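Local coordinates for protein alginate lyase (Chitinophaga sp. MD30, PDB 6KCW) that cleaves the polysaccharide alginate as a bacterial member of polysaccharide lyase family 36, presumably by beta-elimination, at residues L6-N11 with A24-N29; D85-G90 with T213-S218. One frame throughout, in Å; residues are numbered along the deposited sequence.

Contact 1: L6-N11 with A24-N29. With CA (calcium ion), chain C.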
loop_
_atom_site.group_PDB
_atom_site.type_symbol
_atom_site.label_atom_id
_atom_site.label_comp_id
_atom_site.label_asym_id
_atom_site.label_seq_id
_atom_site.Cartn_x
_atom_site.Cartn_y
_atom_site.Cartn_z
ATOM N N LEU A 6 -1.240 -15.699 -1.134
ATOM C CA LEU A 6 -1.495 -15.607 0.292
ATOM C C LEU A 6 -2.984 -15.412 0.495
ATOM O O LEU A 6 -3.650 -14.756 -0.308
ATOM C CB LEU A 6 -0.735 -14.448 0.958
ATOM C CG LEU A 6 0.778 -14.516 1.149
ATOM C CD1 LEU A 6 1.249 -13.208 1.756
ATOM C CD2 LEU A 6 1.186 -15.691 2.023
ATOM N N SER A 7 -3.492 -15.963 1.592
ATOM C CA SER A 7 -4.885 -15.760 1.970
ATOM C C SER A 7 -4.919 -15.705 3.489
ATOM O O SER A 7 -4.685 -16.715 4.161
ATOM C CB SER A 7 -5.776 -16.868 1.427
ATOM O OG SER A 7 -6.814 -16.308 0.650
ATOM N N ILE A 8 -5.176 -14.519 4.024
ATOM C CA ILE A 8 -5.037 -14.255 5.445
ATOM C C ILE A 8 -6.238 -13.414 5.847
ATOM O O ILE A 8 -6.372 -12.270 5.402
ATOM C CB ILE A 8 -3.720 -13.526 5.781
ATOM C CG1 ILE A 8 -2.533 -14.168 5.047
ATOM C CG2 ILE A 8 -3.464 -13.555 7.283
ATOM C CD1 ILE A 8 -1.230 -13.368 5.088
ATOM N N ASN A 9 -7.120 -13.975 6.667
ATOM C CA ASN A 9 -8.245 -13.222 7.198
ATOM C C ASN A 9 -8.191 -13.103 8.706
ATOM O O ASN A 9 -9.123 -12.550 9.305
ATOM C CB ASN A 9 -9.578 -13.854 6.784
ATOM C CG ASN A 9 -9.667 -15.321 7.157
ATOM O OD1 ASN A 9 -8.871 -15.825 7.956
ATOM N ND2 ASN A 9 -10.630 -16.019 6.568
ATOM N N TRP A 10 -7.152 -13.637 9.339
ATOM C CA TRP A 10 -6.899 -13.425 10.761
ATOM C C TRP A 10 -8.053 -13.913 11.630
ATOM O O TRP A 10 -8.212 -13.466 12.770
ATOM C CB TRP A 10 -6.597 -11.945 11.035
ATOM C CG TRP A 10 -5.352 -11.482 10.331
ATOM C CD1 TRP A 10 -4.063 -11.703 10.724
ATOM C CD2 TRP A 10 -5.274 -10.732 9.110
ATOM N NE1 TRP A 10 -3.191 -11.139 9.832
ATOM C CE2 TRP A 10 -3.905 -10.532 8.832
ATOM C CE3 TRP A 10 -6.226 -10.210 8.225
ATOM C CZ2 TRP A 10 -3.461 -9.842 7.704
ATOM C CZ3 TRP A 10 -5.783 -9.518 7.106
ATOM C CH2 TRP A 10 -4.413 -9.343 6.857
ATOM N N ASN A 11 -8.869 -14.832 11.107
ATOM C CA ASN A 11 -10.023 -15.319 11.854
ATOM C C ASN A 11 -9.672 -16.434 12.829
ATOM O O ASN A 11 -10.435 -16.687 13.768
ATOM C CB ASN A 11 -11.094 -15.786 10.883
ATOM C CG ASN A 11 -11.789 -14.637 10.230
ATOM O OD1 ASN A 11 -11.508 -13.486 10.555
ATOM N ND2 ASN A 11 -12.695 -14.926 9.298
ATOM N N ALA A 24 5.564 -13.164 10.116
ATOM C CA ALA A 24 6.464 -13.960 9.290
ATOM C C ALA A 24 5.841 -15.307 8.944
ATOM O O ALA A 24 5.990 -15.801 7.819
ATOM C CB ALA A 24 7.803 -14.146 10.002
ATOM N N SER A 25 5.102 -15.899 9.884
ATOM C CA SER A 25 4.498 -17.202 9.615
ATOM C C SER A 25 3.388 -17.107 8.569
ATOM O O SER A 25 3.266 -17.990 7.712
ATOM C CB SER A 25 3.978 -17.817 10.911
ATOM O OG SER A 25 3.569 -19.165 10.701
ATOM N N ASP A 26 2.583 -16.037 8.608
ATOM C CA ASP A 26 1.441 -15.896 7.706
ATOM C C ASP A 26 1.849 -15.369 6.336
ATOM O O ASP A 26 1.353 -15.843 5.307
ATOM C CB ASP A 26 0.409 -14.962 8.329
ATOM C CG ASP A 26 -0.214 -15.548 9.559
ATOM O OD1 ASP A 26 -0.545 -16.747 9.499
ATOM O OD2 ASP A 26 -0.362 -14.829 10.575
ATOM N N PHE A 27 2.713 -14.384 6.327
ATOM C CA PHE A 27 3.145 -13.763 5.114
ATOM C C PHE A 27 4.315 -14.475 4.507
ATOM O O PHE A 27 4.578 -14.318 3.358
ATOM C CB PHE A 27 3.539 -12.335 5.403
ATOM C CG PHE A 27 2.392 -11.439 5.723
ATOM C CD1 PHE A 27 1.754 -10.752 4.739
ATOM C CD2 PHE A 27 1.998 -11.247 7.004
ATOM C CE1 PHE A 27 0.726 -9.922 5.020
ATOM C CE2 PHE A 27 0.967 -10.424 7.300
ATOM C CZ PHE A 27 0.329 -9.753 6.305
ATOM N N GLY A 28 5.031 -15.253 5.285
ATOM C CA GLY A 28 6.185 -15.960 4.775
ATOM C C GLY A 28 7.426 -15.207 5.145
ATOM O O GLY A 28 8.408 -15.767 5.488
ATOM N N ASN A 29 7.358 -13.902 5.076
ATOM C CA ASN A 29 8.457 -13.067 5.450
ATOM C C ASN A 29 7.906 -11.686 5.709
ATOM O O ASN A 29 6.929 -11.340 5.120
ATOM C CB ASN A 29 9.597 -13.116 4.424
ATOM C CG ASN A 29 9.240 -12.496 3.111
ATOM O OD1 ASN A 29 9.355 -11.313 2.941
ATOM N ND2 ASN A 29 8.841 -13.303 2.174
HETATM CA CA CA C . -11.066 -11.546 9.608
HETATM O O HOH W 1 -12.928 -11.698 10.631
HETATM O O HOH W 2 -12.396 -12.541 7.517
#
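Leu6 and Ile8 of the edge strand 5-8 meet the C-terminal turn of helix 20-27 just ahead of the loop that holds a calcium ion, and the meeting illustrates how an apolar core can be set beside a metal site. Its centre is the side chain of Ile8, whose branches serve two aromatic rings. With CG1 anti to the carbonyl carbon (chi1 -45°), CD1 is carried over the middle of the Phe27 ring, 3.9 Å from its centroid and only 9° off the normal, a CH-pi contact of nearly vertical approach. The other branch, CG2, lies 3.4 Å above the plane of the Trp10 ring, toward its rim. The side chains of Trp10 and Phe27 cross at about a right angle, with CZ of Phe27 at the edge of the indole, 4.0 Å from Trp10 CZ2. Leu6 extends the apolar row: its CD1 is 3.9 Å from Phe27 CD1, while CD2 rests 3.3 Å from Asp26 O at the end of the helix. Immediately beyond the strand, the chain turns around the calcium. Asn9 binds through its carbonyl O at 2.2 Å and Asn11 through its side-chain OD1 at the same distance, with two waters beside them; Gly43 and Asp233 bring in distant parts of the chain. Ile8 and Trp10 thus alternate with metal ligands along a few residues. Asp26 CB also borders Ile8, while its OD2 is hydrogen-bonded to the hydroxyls of Tyr13 and Tyr18. Strand 5-8 pairs with strand 228-241 through the backbones of Leu6 with Leu237 and Ile8 with Leu235, and Phe27 also packs on Leu235 of that strand and on Ile64 of strand 60-69.

Contact 2: D85-G90 with T213-S218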
loop_
_atom_site.group_PDB
_atom_site.type_symbol
_atom_site.label_atom_id
_atom_site.label_comp_id
_atom_site.label_asym_id
_atom_site.label_seq_id
_atom_site.Cartn_x
_atom_site.Cartn_y
_atom_site.Cartn_z
ATOM N N ASP A 85 -7.825 10.194 13.266
ATOM C CA ASP A 85 -7.468 11.589 13.026
ATOM C C ASP A 85 -6.857 11.664 11.636
ATOM O O ASP A 85 -5.700 11.284 11.429
ATOM C CB ASP A 85 -6.517 12.115 14.101
ATOM C CG ASP A 85 -6.142 13.583 13.892
ATOM O OD1 ASP A 85 -6.819 14.284 13.095
ATOM O OD2 ASP A 85 -5.162 14.034 14.526
ATOM N N TRP A 86 -7.645 12.166 10.682
ATOM C CA TRP A 86 -7.201 12.215 9.292
ATOM C C TRP A 86 -5.835 12.872 9.167
ATOM O O TRP A 86 -4.938 12.345 8.500
ATOM C CB TRP A 86 -8.212 12.978 8.442
ATOM C CG TRP A 86 -9.557 12.349 8.282
ATOM C CD1 TRP A 86 -10.761 12.954 8.477
ATOM C CD2 TRP A 86 -9.844 11.016 7.838
ATOM N NE1 TRP A 86 -11.774 12.087 8.191
ATOM C CE2 TRP A 86 -11.242 10.886 7.798
ATOM C CE3 TRP A 86 -9.054 9.920 7.470
ATOM C CZ2 TRP A 86 -11.874 9.702 7.408
ATOM C CZ3 TRP A 86 -9.676 8.748 7.090
ATOM C CH2 TRP A 86 -11.075 8.646 7.062
ATOM N N SER A 87 -5.667 14.027 9.808
ATOM C CA SER A 87 -4.449 14.847 9.726
ATOM C C SER A 87 -4.182 15.140 8.246
ATOM O O SER A 87 -5.124 15.501 7.529
ATOM C CB SER A 87 -3.321 14.168 10.479
ATOM O OG SER A 87 -2.166 14.949 10.389
ATOM N N ARG A 88 -2.944 15.008 7.755
ATOM C CA ARG A 88 -2.683 15.337 6.354
ATOM C C ARG A 88 -2.858 14.136 5.435
ATOM O O ARG A 88 -3.348 14.289 4.313
ATOM C CB ARG A 88 -1.279 15.928 6.181
ATOM C CG ARG A 88 -0.857 16.180 4.726
ATOM C CD ARG A 88 -1.486 17.476 4.196
ATOM N NE ARG A 88 -0.878 17.908 2.964
ATOM C CZ ARG A 88 -1.539 18.544 2.007
ATOM N NH1 ARG A 88 -2.838 18.779 2.136
ATOM N NH2 ARG A 88 -0.913 18.933 0.890
ATOM N N GLY A 89 -2.493 12.944 5.887
ATOM C CA GLY A 89 -2.644 11.742 5.100
ATOM C C GLY A 89 -1.484 10.810 5.348
ATOM O O GLY A 89 -0.660 11.030 6.228
ATOM N N GLY A 90 -1.419 9.751 4.558
ATOM C CA GLY A 90 -0.341 8.798 4.695
ATOM C C GLY A 90 -0.616 7.596 3.815
ATOM O O GLY A 90 -1.581 7.579 3.051
ATOM N N THR A 213 1.688 1.296 6.404
ATOM C CA THR A 213 0.716 2.046 7.199
ATOM C C THR A 213 1.496 3.085 7.989
ATOM O O THR A 213 2.017 2.782 9.067
ATOM C CB THR A 213 -0.071 1.151 8.138
ATOM O OG1 THR A 213 -0.588 0.025 7.415
ATOM C CG2 THR A 213 -1.230 1.932 8.755
ATOM N N PHE A 214 1.587 4.303 7.455
ATOM C CA PHE A 214 2.314 5.363 8.142
ATOM C C PHE A 214 1.830 6.720 7.653
ATOM O O PHE A 214 1.267 6.851 6.561
ATOM C CB PHE A 214 3.824 5.212 7.953
ATOM C CG PHE A 214 4.308 5.445 6.541
ATOM C CD1 PHE A 214 4.291 4.419 5.602
ATOM C CD2 PHE A 214 4.835 6.686 6.169
ATOM C CE1 PHE A 214 4.778 4.630 4.318
ATOM C CE2 PHE A 214 5.310 6.908 4.889
ATOM C CZ PHE A 214 5.285 5.879 3.959
ATOM N N ARG A 215 2.030 7.725 8.501
ATOM C CA ARG A 215 1.700 9.101 8.171
ATOM C C ARG A 215 2.868 9.763 7.443
ATOM O O ARG A 215 4.037 9.496 7.739
ATOM C CB ARG A 215 1.353 9.898 9.429
ATOM C CG ARG A 215 0.105 9.438 10.155
ATOM C CD ARG A 215 -0.351 10.488 11.158
ATOM N NE ARG A 215 -1.421 9.995 12.008
ATOM C CZ ARG A 215 -2.721 10.154 11.764
ATOM N NH1 ARG A 215 -3.137 10.809 10.684
ATOM N NH2 ARG A 215 -3.608 9.658 12.607
ATOM N N GLY A 216 2.544 10.627 6.490
ATOM C CA GLY A 216 3.555 11.302 5.705
ATOM C C GLY A 216 3.612 10.807 4.274
ATOM O O GLY A 216 3.046 9.765 3.962
ATOM N N GLY A 217 4.272 11.549 3.391
ATOM C CA GLY A 217 4.856 12.834 3.728
ATOM C C GLY A 217 6.178 12.748 4.451
ATOM O O GLY A 217 6.580 11.680 4.919
ATOM N N SER A 218 6.846 13.891 4.562
ATOM C CA SER A 218 8.181 13.937 5.123
ATOM C C SER A 218 8.361 14.974 6.223
ATOM O O SER A 218 9.351 14.891 6.958
ATOM C CB SER A 218 9.209 14.197 4.011
ATOM O OG SER A 218 10.468 14.520 4.566
HETATM O O HOH W 3 -1.328 12.304 8.706
#
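Gly90 and Arg215 form an antiparallel, non-hydrogen-bonded pair with their CA atoms 4.0 Å apart, and next to it Gly216 N donates to Gly89 O over 3.2 Å in a nearly straight bond (170°). The closeness depends on Gly90 having no side chain, since a beta carbon there would run into Phe214 O. Arg215 then leaves the strand as an extended chain from CG to NE and brings its guanidinium end-on to the loop before strand 89-92. Both terminal nitrogens grip one oxygen: NH1 lies 2.7 Å from Asp85 O, nearly along the C=O axis, and NH2 takes a lone pair of the same Asp85 O at 2.9 Å. In this antiparallel sheet, part of a concanavalin-like fold, strand 89-92 runs between strands 206-215 and 113-122, so the charged group ties the incoming loop to the neighbouring strand. NH1 also makes a weak bond to Trp86 O, which Trp120 NE1 reaches as well, and donates to a water that accepts from Gly89 N. A leucine in place of Arg215 has no N-H to offer Asp85 O, and the loop at Asp85 and Trp86 would probably be held less firmly against the strand. The carboxylate of Asp85 turns to Ser224 instead.

In the fold
Contact 1 closes before contact 2 opens along the chain, and the two do not touch: their centres are 26 Å apart and their nearest atoms about 10 Å. Contact 1 sets helix 20-27 on strand 5-8 of one antiparallel sheet, and contact 2 lies at strands 89-92 and 206-215 of the other. Strand 228-241 still relates them. It pairs with strand 5-8 near Leu235 and Leu237, while its earlier residues Ser228 and Ile230 meet side chains of segment 213-218. Strand 60-69 is a second link, paired with strand 206-215. Phe27 of contact 1 thus touches a strand of each sheet, 228-241 and 60-69, beside the calcium loop, while contact 2 holds the loop before strand 89-92 to strand 206-215.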